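Local coordinates for protein enoyl-CoA hydratase (PDB 2PPY) that probably hydrates the double bond of enoyl-CoA thioesters in fatty acid beta-oxidation, as a hexamer of crotonase-fold subunits, at residues A42-I47 with A98-V103; I53-V58 with R202-S207; G116-L121 with L137-L142; G143-A146 with G150-R153; T174-L179 with N185-Q190. All coordinates share one frame; numbering follows the deposited sequence.

Contact 1: A42-I47 with A98-V103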
# COMPACT_ATOMS: atom_id res chain seq x y z
N ALA A 42 -17.21 -25.41 0.33
CA ALA A 42 -17.75 -26.14 -0.82
C ALA A 42 -18.97 -25.42 -1.39
O ALA A 42 -19.15 -25.37 -2.61
CB ALA A 42 -18.12 -27.56 -0.41
N ALA A 43 -19.80 -24.88 -0.51
CA ALA A 43 -21.00 -24.16 -0.94
C ALA A 43 -20.59 -22.94 -1.75
O ALA A 43 -21.20 -22.62 -2.78
CB ALA A 43 -21.81 -23.74 0.28
N ILE A 44 -19.56 -22.24 -1.27
CA ILE A 44 -19.06 -21.06 -1.97
C ILE A 44 -18.57 -21.45 -3.36
O ILE A 44 -18.96 -20.82 -4.35
CB ILE A 44 -17.92 -20.40 -1.18
CG1 ILE A 44 -18.45 -19.89 0.17
CG2 ILE A 44 -17.32 -19.26 -1.98
CD1 ILE A 44 -17.42 -19.25 1.06
N ASP A 45 -17.74 -22.48 -3.44
CA ASP A 45 -17.22 -22.93 -4.74
C ASP A 45 -18.37 -23.34 -5.66
O ASP A 45 -18.41 -22.96 -6.83
CB ASP A 45 -16.25 -24.10 -4.58
CG ASP A 45 -14.91 -23.69 -4.01
OD1 ASP A 45 -14.53 -22.52 -4.20
OD2 ASP A 45 -14.24 -24.53 -3.40
N ASP A 46 -19.31 -24.11 -5.12
CA ASP A 46 -20.46 -24.55 -5.90
C ASP A 46 -21.22 -23.36 -6.47
O ASP A 46 -21.50 -23.31 -7.66
CB ASP A 46 -21.42 -25.37 -5.04
CG ASP A 46 -22.69 -25.73 -5.78
OD1 ASP A 46 -22.61 -26.57 -6.69
OD2 ASP A 46 -23.75 -25.16 -5.46
N ILE A 47 -21.56 -22.42 -5.60
CA ILE A 47 -22.30 -21.24 -6.00
C ILE A 47 -21.56 -20.40 -7.04
O ILE A 47 -22.17 -19.85 -7.95
CB ILE A 47 -22.66 -20.37 -4.77
CG1 ILE A 47 -23.60 -21.16 -3.86
CG2 ILE A 47 -23.31 -19.07 -5.22
CD1 ILE A 47 -23.90 -20.50 -2.53
N ALA A 98 -15.33 -11.98 -0.88
CA ALA A 98 -15.05 -10.71 -1.52
C ALA A 98 -14.64 -10.88 -2.98
O ALA A 98 -14.77 -9.96 -3.78
CB ALA A 98 -13.95 -9.98 -0.76
N ARG A 99 -14.15 -12.07 -3.33
CA ARG A 99 -13.73 -12.34 -4.69
C ARG A 99 -14.83 -12.96 -5.55
O ARG A 99 -14.67 -13.09 -6.76
CB ARG A 99 -12.51 -13.28 -4.69
CG ARG A 99 -11.37 -12.80 -3.82
CD ARG A 99 -10.13 -13.67 -3.99
NE ARG A 99 -9.13 -13.38 -2.96
CZ ARG A 99 -8.78 -14.22 -2.00
NH1 ARG A 99 -9.33 -15.43 -1.93
NH2 ARG A 99 -7.89 -13.85 -1.09
N SER A 100 -15.93 -13.36 -4.92
CA SER A 100 -17.05 -14.00 -5.62
C SER A 100 -17.97 -13.03 -6.37
O SER A 100 -18.18 -11.89 -5.94
CB SER A 100 -17.89 -14.82 -4.64
OG SER A 100 -17.11 -15.83 -4.03
N PRO A 101 -18.55 -13.47 -7.50
CA PRO A 101 -19.44 -12.63 -8.30
C PRO A 101 -20.73 -12.27 -7.57
O PRO A 101 -21.28 -11.19 -7.79
CB PRO A 101 -19.72 -13.49 -9.54
CG PRO A 101 -18.58 -14.44 -9.60
CD PRO A 101 -18.36 -14.78 -8.14
N GLN A 102 -21.21 -13.17 -6.73
CA GLN A 102 -22.46 -12.96 -5.99
C GLN A 102 -22.30 -12.00 -4.83
O GLN A 102 -21.24 -11.91 -4.21
CB GLN A 102 -23.00 -14.26 -5.40
CG GLN A 102 -23.41 -15.34 -6.37
CD GLN A 102 -22.23 -16.12 -6.91
OE1 GLN A 102 -21.18 -16.20 -6.27
NE2 GLN A 102 -22.41 -16.71 -8.09
N VAL A 103 -23.39 -11.29 -4.52
CA VAL A 103 -23.41 -10.38 -3.39
C VAL A 103 -23.79 -11.24 -2.19
O VAL A 103 -24.83 -11.90 -2.20
CB VAL A 103 -24.46 -9.26 -3.58
CG1 VAL A 103 -24.65 -8.48 -2.29
CG2 VAL A 103 -24.03 -8.33 -4.70
O HOH W 1 -20.01 -17.74 -4.22

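Contact 2: I53-V58 with R202-S207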
# COMPACT_ATOMS: atom_id res chain seq x y z
N ILE A 53 -26.81 -17.96 -10.08
CA ILE A 53 -26.89 -17.34 -8.76
C ILE A 53 -26.19 -15.99 -8.76
O ILE A 53 -25.01 -15.88 -9.06
CB ILE A 53 -26.25 -18.23 -7.68
CG1 ILE A 53 -26.81 -19.65 -7.76
CG2 ILE A 53 -26.54 -17.64 -6.29
CD1 ILE A 53 -28.31 -19.74 -7.53
N LYS A 54 -26.94 -14.95 -8.41
CA LYS A 54 -26.40 -13.60 -8.38
C LYS A 54 -26.32 -13.04 -6.95
O LYS A 54 -25.60 -12.09 -6.69
CB LYS A 54 -27.25 -12.68 -9.26
CG LYS A 54 -27.08 -12.92 -10.77
CD LYS A 54 -27.67 -14.24 -11.23
CE LYS A 54 -27.81 -14.31 -12.75
NZ LYS A 54 -26.52 -14.32 -13.50
N VAL A 55 -27.08 -13.64 -6.04
CA VAL A 55 -27.09 -13.20 -4.66
C VAL A 55 -27.08 -14.38 -3.70
O VAL A 55 -27.68 -15.42 -3.96
CB VAL A 55 -28.34 -12.33 -4.35
CG1 VAL A 55 -28.28 -11.83 -2.92
CG2 VAL A 55 -28.42 -11.17 -5.32
N VAL A 56 -26.39 -14.21 -2.57
CA VAL A 56 -26.34 -15.27 -1.57
C VAL A 56 -26.72 -14.71 -0.21
O VAL A 56 -26.16 -13.71 0.24
CB VAL A 56 -24.94 -15.89 -1.47
CG1 VAL A 56 -24.93 -16.96 -0.37
CG2 VAL A 56 -24.52 -16.49 -2.81
N ILE A 57 -27.69 -15.35 0.43
CA ILE A 57 -28.11 -14.93 1.75
C ILE A 57 -27.68 -16.00 2.75
O ILE A 57 -27.99 -17.18 2.59
CB ILE A 57 -29.64 -14.79 1.88
CG1 ILE A 57 -30.19 -13.79 0.87
CG2 ILE A 57 -29.99 -14.33 3.29
CD1 ILE A 57 -31.71 -13.72 0.85
N VAL A 58 -26.94 -15.60 3.77
CA VAL A 58 -26.52 -16.56 4.77
C VAL A 58 -27.41 -16.33 5.99
O VAL A 58 -27.46 -15.23 6.53
CB VAL A 58 -25.04 -16.36 5.14
CG1 VAL A 58 -24.62 -17.40 6.17
CG2 VAL A 58 -24.18 -16.46 3.88
N ARG A 202 -34.14 -10.03 -3.81
CA ARG A 202 -34.98 -10.16 -4.99
C ARG A 202 -34.75 -9.00 -5.95
O ARG A 202 -34.55 -9.21 -7.14
CB ARG A 202 -36.47 -10.22 -4.60
CG ARG A 202 -36.93 -11.58 -4.08
CD ARG A 202 -38.45 -11.66 -3.98
NE ARG A 202 -39.00 -10.89 -2.86
CZ ARG A 202 -39.08 -11.33 -1.61
NH1 ARG A 202 -38.65 -12.55 -1.31
NH2 ARG A 202 -39.59 -10.56 -0.66
N LYS A 203 -34.77 -7.77 -5.42
CA LYS A 203 -34.56 -6.59 -6.25
C LYS A 203 -33.21 -6.64 -6.96
O LYS A 203 -33.10 -6.24 -8.12
CB LYS A 203 -34.64 -5.31 -5.40
CG LYS A 203 -36.04 -4.92 -4.95
CD LYS A 203 -36.04 -3.53 -4.31
CE LYS A 203 -37.45 -3.06 -3.95
NZ LYS A 203 -38.07 -3.87 -2.87
N LEU A 204 -32.18 -7.12 -6.28
CA LEU A 204 -30.86 -7.22 -6.89
C LEU A 204 -30.89 -8.26 -8.01
O LEU A 204 -30.45 -7.98 -9.13
CB LEU A 204 -29.79 -7.63 -5.86
CG LEU A 204 -29.38 -6.60 -4.81
CD1 LEU A 204 -28.27 -7.18 -3.94
CD2 LEU A 204 -28.90 -5.33 -5.50
N ALA A 205 -31.42 -9.44 -7.70
CA ALA A 205 -31.50 -10.52 -8.68
C ALA A 205 -32.31 -10.15 -9.91
O ALA A 205 -32.10 -10.69 -10.99
CB ALA A 205 -32.08 -11.76 -8.02
N ASN A 206 -33.24 -9.21 -9.74
CA ASN A 206 -34.09 -8.78 -10.84
C ASN A 206 -33.57 -7.58 -11.61
O ASN A 206 -34.24 -7.09 -12.52
CB ASN A 206 -35.49 -8.46 -10.33
CG ASN A 206 -36.30 -9.70 -10.06
OD1 ASN A 206 -36.60 -10.46 -10.98
ND2 ASN A 206 -36.66 -9.93 -8.80
N SER A 207 -32.38 -7.10 -11.26
CA SER A 207 -31.81 -5.95 -11.96
C SER A 207 -30.66 -6.39 -12.85
O SER A 207 -30.55 -7.56 -13.21
CB SER A 207 -31.34 -4.90 -10.94
OG SER A 207 -30.40 -5.44 -10.03

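Contact 3: G116-L121 with L137-L142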
# COMPACT_ATOMS: atom_id res chain seq x y z
N GLY A 116 -18.87 -15.98 14.81
CA GLY A 116 -20.13 -15.75 14.14
C GLY A 116 -20.14 -14.39 13.47
O GLY A 116 -20.59 -14.24 12.33
N LEU A 117 -19.63 -13.39 14.17
CA LEU A 117 -19.55 -12.04 13.63
C LEU A 117 -18.48 -12.00 12.54
O LEU A 117 -18.64 -11.33 11.52
CB LEU A 117 -19.22 -11.03 14.73
CG LEU A 117 -19.02 -9.59 14.22
CD1 LEU A 117 -20.24 -9.16 13.42
CD2 LEU A 117 -18.80 -8.65 15.39
N GLU A 118 -17.40 -12.72 12.76
CA GLU A 118 -16.32 -12.75 11.78
C GLU A 118 -16.83 -13.23 10.43
O GLU A 118 -16.47 -12.68 9.39
CB GLU A 118 -15.17 -13.63 12.29
CG GLU A 118 -14.56 -13.07 13.55
CD GLU A 118 -13.43 -13.91 14.08
OE1 GLU A 118 -13.69 -15.04 14.56
OE2 GLU A 118 -12.27 -13.45 14.02
N MSE A 119 -17.68 -14.25 10.44
CA MSE A 119 -18.25 -14.76 9.20
C MSE A 119 -19.11 -13.68 8.57
O MSE A 119 -19.09 -13.48 7.35
CB MSE A 119 -19.12 -15.99 9.47
CG MSE A 119 -19.75 -16.60 8.23
SE MSE A 119 -20.89 -18.11 8.63
CE MSE A 119 -19.75 -19.02 9.90
N ALA A 120 -19.87 -12.98 9.41
CA ALA A 120 -20.76 -11.92 8.97
C ALA A 120 -19.98 -10.71 8.43
O ALA A 120 -20.43 -10.05 7.49
CB ALA A 120 -21.66 -11.49 10.12
N LEU A 121 -18.83 -10.44 9.03
CA LEU A 121 -17.99 -9.32 8.60
C LEU A 121 -17.41 -9.58 7.21
O LEU A 121 -17.15 -8.64 6.45
CB LEU A 121 -16.84 -9.09 9.59
CG LEU A 121 -17.16 -8.45 10.94
CD1 LEU A 121 -15.95 -8.52 11.87
CD2 LEU A 121 -17.58 -7.00 10.74
N LEU A 137 -17.31 -9.19 19.57
CA LEU A 137 -16.19 -10.13 19.56
C LEU A 137 -15.65 -10.32 20.98
O LEU A 137 -14.75 -9.59 21.42
CB LEU A 137 -15.09 -9.60 18.65
CG LEU A 137 -15.44 -9.34 17.17
CD1 LEU A 137 -14.29 -8.62 16.49
CD2 LEU A 137 -15.74 -10.65 16.46
N PRO A 138 -16.18 -11.30 21.73
CA PRO A 138 -15.73 -11.56 23.10
C PRO A 138 -14.54 -12.51 23.29
O PRO A 138 -14.27 -12.92 24.41
CB PRO A 138 -16.99 -12.09 23.76
CG PRO A 138 -17.58 -12.92 22.67
CD PRO A 138 -17.41 -12.06 21.43
N GLU A 139 -13.83 -12.84 22.22
CA GLU A 139 -12.69 -13.76 22.30
C GLU A 139 -11.67 -13.45 23.40
O GLU A 139 -11.05 -14.37 23.94
CB GLU A 139 -11.96 -13.82 20.95
CG GLU A 139 -12.72 -14.56 19.87
CD GLU A 139 -13.62 -13.66 19.04
OE1 GLU A 139 -14.18 -12.69 19.59
OE2 GLU A 139 -13.78 -13.95 17.84
N VAL A 140 -11.49 -12.18 23.71
CA VAL A 140 -10.53 -11.80 24.74
C VAL A 140 -10.86 -12.43 26.10
O VAL A 140 -9.96 -12.65 26.91
CB VAL A 140 -10.47 -10.26 24.91
CG1 VAL A 140 -11.76 -9.74 25.54
CG2 VAL A 140 -9.28 -9.88 25.77
N SER A 141 -12.13 -12.72 26.34
CA SER A 141 -12.54 -13.31 27.61
C SER A 141 -12.03 -14.74 27.74
O SER A 141 -12.09 -15.32 28.82
CB SER A 141 -14.07 -13.28 27.77
OG SER A 141 -14.71 -14.10 26.81
N LEU A 142 -11.52 -15.29 26.64
CA LEU A 142 -10.98 -16.64 26.63
C LEU A 142 -9.45 -16.62 26.56
O LEU A 142 -8.81 -17.67 26.56
CB LEU A 142 -11.52 -17.41 25.42
CG LEU A 142 -13.03 -17.56 25.25
CD1 LEU A 142 -13.33 -18.00 23.82
CD2 LEU A 142 -13.59 -18.55 26.26
O HOH W 2 -12.52 -16.10 16.69

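Contact 4: G143-A146 with G150-R153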
# COMPACT_ATOMS: atom_id res chain seq x y z
N GLY A 143 -8.88 -15.43 26.49
CA GLY A 143 -7.43 -15.32 26.41
C GLY A 143 -6.88 -15.35 25.00
O GLY A 143 -5.67 -15.48 24.81
N VAL A 144 -7.76 -15.25 24.00
CA VAL A 144 -7.35 -15.23 22.60
C VAL A 144 -8.00 -14.02 21.92
O VAL A 144 -8.65 -13.22 22.57
CB VAL A 144 -7.77 -16.52 21.85
CG1 VAL A 144 -7.09 -17.73 22.48
CG2 VAL A 144 -9.28 -16.68 21.87
N LEU A 145 -7.81 -13.88 20.61
CA LEU A 145 -8.39 -12.76 19.89
C LEU A 145 -9.22 -13.21 18.71
O LEU A 145 -9.24 -14.39 18.38
CB LEU A 145 -7.30 -11.79 19.43
CG LEU A 145 -6.14 -12.33 18.59
CD1 LEU A 145 -6.63 -12.85 17.25
CD2 LEU A 145 -5.12 -11.21 18.39
N ALA A 146 -9.93 -12.27 18.08
CA ALA A 146 -10.76 -12.57 16.92
C ALA A 146 -9.80 -12.91 15.77
O ALA A 146 -9.49 -12.06 14.93
CB ALA A 146 -11.61 -11.36 16.56
N GLY A 150 -11.56 -11.03 12.39
CA GLY A 150 -12.28 -10.08 13.22
C GLY A 150 -11.60 -8.76 13.54
O GLY A 150 -12.19 -7.70 13.33
N THR A 151 -10.37 -8.81 14.05
CA THR A 151 -9.66 -7.58 14.42
C THR A 151 -9.45 -6.67 13.21
O THR A 151 -9.57 -5.45 13.32
CB THR A 151 -8.25 -7.86 15.04
OG1 THR A 151 -7.37 -8.38 14.04
CG2 THR A 151 -8.35 -8.85 16.19
N GLN A 152 -9.14 -7.27 12.07
CA GLN A 152 -8.89 -6.52 10.86
C GLN A 152 -10.12 -5.98 10.14
O GLN A 152 -10.17 -4.80 9.77
CB GLN A 152 -8.05 -7.38 9.90
CG GLN A 152 -6.70 -7.78 10.49
CD GLN A 152 -5.97 -6.60 11.13
OE1 GLN A 152 -5.73 -6.57 12.34
NE2 GLN A 152 -5.62 -5.61 10.32
N ARG A 153 -11.13 -6.82 9.93
CA ARG A 153 -12.33 -6.37 9.24
C ARG A 153 -13.16 -5.41 10.09
O ARG A 153 -13.74 -4.45 9.57
CB ARG A 153 -13.18 -7.56 8.78
CG ARG A 153 -12.53 -8.41 7.67
CD ARG A 153 -13.57 -9.23 6.91
NE ARG A 153 -13.00 -9.92 5.75
CZ ARG A 153 -12.30 -11.06 5.82
NH1 ARG A 153 -12.10 -11.65 6.99
NH2 ARG A 153 -11.80 -11.59 4.72

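Contact 5: T174-L179 with N185-Q190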
# COMPACT_ATOMS: atom_id res chain seq x y z
N THR A 174 -25.97 -3.93 20.99
CA THR A 174 -27.29 -4.24 20.45
C THR A 174 -27.34 -4.00 18.95
O THR A 174 -26.44 -3.38 18.38
CB THR A 174 -28.38 -3.35 21.09
OG1 THR A 174 -28.13 -1.98 20.77
CG2 THR A 174 -28.38 -3.51 22.61
N PRO A 175 -28.39 -4.50 18.28
CA PRO A 175 -28.55 -4.33 16.84
C PRO A 175 -28.59 -2.84 16.50
O PRO A 175 -27.97 -2.40 15.53
CB PRO A 175 -29.89 -5.01 16.55
CG PRO A 175 -29.93 -6.10 17.58
CD PRO A 175 -29.44 -5.39 18.82
N GLN A 176 -29.32 -2.08 17.32
CA GLN A 176 -29.44 -0.64 17.13
C GLN A 176 -28.08 0.04 17.20
O GLN A 176 -27.73 0.84 16.33
CB GLN A 176 -30.36 -0.03 18.20
CG GLN A 176 -31.84 -0.41 18.10
CD GLN A 176 -32.12 -1.87 18.43
OE1 GLN A 176 -31.47 -2.45 19.30
NE2 GLN A 176 -33.09 -2.46 17.75
N GLU A 177 -27.31 -0.26 18.24
CA GLU A 177 -25.99 0.33 18.41
C GLU A 177 -25.11 -0.08 17.23
O GLU A 177 -24.30 0.71 16.74
CB GLU A 177 -25.36 -0.13 19.72
CG GLU A 177 -26.21 0.23 20.95
CD GLU A 177 -25.65 -0.33 22.25
OE1 GLU A 177 -25.26 -1.52 22.27
OE2 GLU A 177 -25.63 0.41 23.26
N ALA A 178 -25.28 -1.32 16.78
CA ALA A 178 -24.52 -1.82 15.65
C ALA A 178 -24.82 -0.98 14.42
O ALA A 178 -23.93 -0.64 13.64
CB ALA A 178 -24.87 -3.28 15.39
N LEU A 179 -26.10 -0.64 14.24
CA LEU A 179 -26.50 0.17 13.10
C LEU A 179 -25.87 1.56 13.13
O LEU A 179 -25.41 2.07 12.10
CB LEU A 179 -28.03 0.29 13.05
CG LEU A 179 -28.59 1.10 11.87
CD1 LEU A 179 -28.21 0.42 10.56
CD2 LEU A 179 -30.12 1.21 11.99
N ASN A 185 -25.85 -2.97 8.10
CA ASN A 185 -26.39 -2.01 7.13
C ASN A 185 -27.88 -1.73 7.30
O ASN A 185 -28.38 -0.71 6.85
CB ASN A 185 -26.16 -2.51 5.70
CG ASN A 185 -24.72 -2.87 5.44
OD1 ASN A 185 -24.26 -3.94 5.83
ND2 ASN A 185 -23.99 -1.97 4.79
N ARG A 186 -28.58 -2.66 7.94
CA ARG A 186 -30.02 -2.51 8.15
C ARG A 186 -30.46 -3.22 9.42
O ARG A 186 -29.89 -4.23 9.81
CB ARG A 186 -30.80 -3.15 7.00
CG ARG A 186 -30.57 -2.56 5.63
CD ARG A 186 -31.53 -1.43 5.33
NE ARG A 186 -31.48 -1.09 3.92
CZ ARG A 186 -30.42 -0.59 3.30
NH1 ARG A 186 -29.30 -0.36 3.98
NH2 ARG A 186 -30.46 -0.33 2.00
N VAL A 187 -31.48 -2.66 10.06
CA VAL A 187 -32.06 -3.26 11.25
C VAL A 187 -33.54 -3.34 10.91
O VAL A 187 -34.20 -2.31 10.72
CB VAL A 187 -31.87 -2.41 12.52
CG1 VAL A 187 -32.86 -2.85 13.60
CG2 VAL A 187 -30.44 -2.58 13.04
N PHE A 188 -34.06 -4.56 10.80
CA PHE A 188 -35.46 -4.77 10.46
C PHE A 188 -36.26 -5.28 11.66
O PHE A 188 -35.69 -5.80 12.63
CB PHE A 188 -35.60 -5.82 9.35
CG PHE A 188 -34.89 -5.47 8.06
CD1 PHE A 188 -35.08 -4.24 7.44
CD2 PHE A 188 -34.09 -6.43 7.43
CE1 PHE A 188 -34.49 -3.97 6.20
CE2 PHE A 188 -33.50 -6.17 6.19
CZ PHE A 188 -33.70 -4.94 5.58
N PRO A 189 -37.60 -5.14 11.61
CA PRO A 189 -38.42 -5.63 12.72
C PRO A 189 -38.16 -7.14 12.75
O PRO A 189 -38.22 -7.79 11.71
CB PRO A 189 -39.84 -5.30 12.27
CG PRO A 189 -39.66 -4.06 11.47
CD PRO A 189 -38.41 -4.37 10.66
N GLN A 190 -37.85 -7.67 13.92
CA GLN A 190 -37.53 -9.09 14.07
C GLN A 190 -38.28 -10.08 13.17
O GLN A 190 -37.67 -10.81 12.39
CB GLN A 190 -37.71 -9.52 15.53
CG GLN A 190 -37.06 -10.85 15.89
CD GLN A 190 -35.54 -10.84 15.74
OE1 GLN A 190 -34.88 -9.86 16.09
NE2 GLN A 190 -34.99 -11.93 15.23

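Contact 1: A42-I47 with A98-V103
Q102 and I47 bury most of the surface here, with S100 and I44 adding a lighter touch. The CG2 methyl of I47 rests over the flat of the Q102 amide, 3.6 Å from CD and nearly as close to both OE1 and NE2, while the two side chains cross obliquely. On I47 this methyl lies anti to the backbone N (chi1 -64°, set by CG1), which turns it outward from the helix onto the glutamine. A bend at chi2 (79°) folds the Q102 chain over, so that the amide reaches back to the helix instead of running straight past it. OE1 of Q102 then accepts from water 1 at 2.8 Å, and the same water donates to the backbone O of I44 at 3.3 Å, forming a bridge from amide to helix. At the other end of the amide, NE2 donates to the backbone O of I53, so both ends are engaged, which restrains its rotation. A leucine in place of Q102 would probably leave the I53 carbonyl without its donor and deprive water 1 of one of its two anchors. One turn back along the helix, CG2 of I44 lies 4.0 Å from OG of S100; that hydroxyl is bonded to the carbonyl of K96 and to the side chain of R48. The contact thus joins helix 34-48 to the turn between helix 80-99 and strand 103-108. I47 and Q102 both also lean on V56 of strand 55-60, and I44 packs against T93 and I97 of helix 80-99.

Contact 2: I53-V58 with R202-S207
This is apolar helix-on-sheet packing: V55, at the start of strand 55-60, meets L204 and A205 in the last turn of helix 193-205. The strand is an inner one of the mixed sheet, between strands 19-24 and 103-108, and the partners are separated by more than 140 residues of chain. CG2 of V55 makes the approach, coming within 3.8 Å of CB of L204 and 4.2 Å of the backbone N of A205. Because CG1 stands anti to the backbone N (chi1 -177°), CG2 falls beside that N and is the methyl that meets the helix. The valine and leucine side chains cross at about a right angle, the closest approach being at the leucine's CB. A205 is thus met at its backbone N, while its side chain packs on I19 of strand 19-24. K54 begins in the same direction, but its chain bends off and its ammonium group bonds to the carbonyl of P51. Just beyond A205 the helix closes: the backbone O of L204 is gripped by both N of S207, at 3.0 Å, and OG of S207, at 2.7 Å, which reach it from the same face of its plane. Further along the strand, I57 continues the packing on T197, R198 and A201 of the same helix, and L204 also touches I168 of a neighbouring subunit. With carbon surface doing the work between strand and helix, the joint depends on shape and burial, while the polar bonds at the helix end serve its own backbone.

Contact 3: G116-L121 with L137-L142
E118 and E139 approach from opposite directions, their carboxylate planes 86° apart, and share a water. Water 2 donates to OE1 of E118 and to OE2 of E139, at 2.7 Å each. The two oxygens are 3.5 Å apart, and the water donates to both, which probably eases the approach of two acceptors. The E118 chain runs extended beyond CG to bring its carboxylate forward, whereas E139 bends at chi2 (90°) to turn back toward the helix. The other carboxylate oxygen of E118, OE2, accepts from the backbone N of T148, which helps fix the group's rotation. In enoyl-CoA hydratases two glutamates hold the water that adds to the substrate, and this pair is consistent with that site. Beside it lies an apolar layer. L117 and L137 cross at about a right angle, CD2 to CD2 at 3.8 Å, and CD2 of L137 also reaches CG of E118 at 4.0 Å, packing against the stem of the glutamate. On L117, CG is anti to the backbone N (chi1 176°), which sends the branch toward L137. Helix 115-121 is thereby joined to the loop after strand 135-136, whose 3-10 turn carries E139. L137 packs as well on L154 of helix 150-158, L117 on T112 of strand 111-113, and L121 on R153 and L157.

Contact 4: G143-A146 with G150-R153
A146 sets its methyl against the start of the helix at G150, with CB 3.6 Å from CA of the glycine and 3.8 Å from N of T151. The missing side chain matters here: a CB on G150 would point at A146 and fall about 2.3 Å from its methyl, a clash. T151 closes over the same residue, its CG2 3.6 Å from the backbone O of A146, and its N donates to that O in a weak bond of 3.5 Å, fairly straight at 162°. CD1 of L145 only grazes CG2 of T151, at 4.5 Å. These residues form the entry to helix 150-158: a loop free of regular structure turns so that the carbonyl of A146 faces N of T151 in the first helical turn, in the segment that follows the glutamate-bearing 3-10 turn of the crotonase fold. The G150 amide itself donates to OE2 of E118, tying the helix start to the carboxylate of helix 115-121. On T151 the OG1 lies between the backbone N and the carbonyl carbon (chi1 69°), leaving CG2 beside N to cover A146. That hydroxyl bonds to E234 of a neighbouring subunit, and the carbonyl of L145 accepts from Q238 of the same subunit. Further out, N167 of helix 160-169 packs on both A146 and T151, and R153 reaches D95 in a salt bridge.

Contact 5: T174-L179 with N185-Q190
V187 lays a methyl against a helix backbone: its CG2 comes to 3.5 Å from the carbonyl O of P175, an oxygen already engaged by N of L179 at 2.9 Å. The same methyl also meets CB of L179 at 3.7 Å and, further off, CB of P175, so one branch of the valine serves a whole turn of helix 175-181. Its other branch, CG1, stands anti to the backbone N (chi1 162°) and faces NE2 of Q176 more loosely, at 4.2 Å. L179 reaches across obliquely and straddles the strand's start, CD2 against V187 and CD1 3.9 Å from the backbone O of N185. Cutting L179 back to an alanine would remove both methyls and is likely to open a gap beside V187 and over the N185 carbonyl. The helix start is secured by a capping box: OG1 of T174 accepts from N of E177 at 3.2 Å, and OE1 of E177 accepts from N of T174 at 2.8 Å. On the strand, NH1 of R186 donates to the O of N185 from well above the carbonyl plane (55°), and also forms a salt bridge with D165 of a neighbouring subunit. Helix and strand segments run nearly antiparallel, 153° between directions, with axes 8.3 Å apart. Helix 175-181, capped at its start by T174 and E177, thus lies against strand 186-188, the outermost strand at this end of the crotonase-fold sheet within the chain, which runs parallel to 125-129.

How the contacts relate
Contacts 3 and 4 form one unit, with centres 7 Å apart: E118 OE2 lies 3.0 Å from G150 N, so the carboxylate that shares water 2 also holds the helix start of contact 4. This is the probable active-site region, and both contacts touch the same neighbouring subunit. Contacts 1 and 2 are likewise joined, 13 Å between centres, through V103 O and V56 N at 2.8 Å and through the Q102 amide on I53. Contact 2 lies about 27 Å from contact 3, centre to centre, across the chain's middle. Contact 5 stands apart, about 21 Å from contact 2 and 18 Å from contact 3, centre to centre, but reaches the same sheet as contact 2.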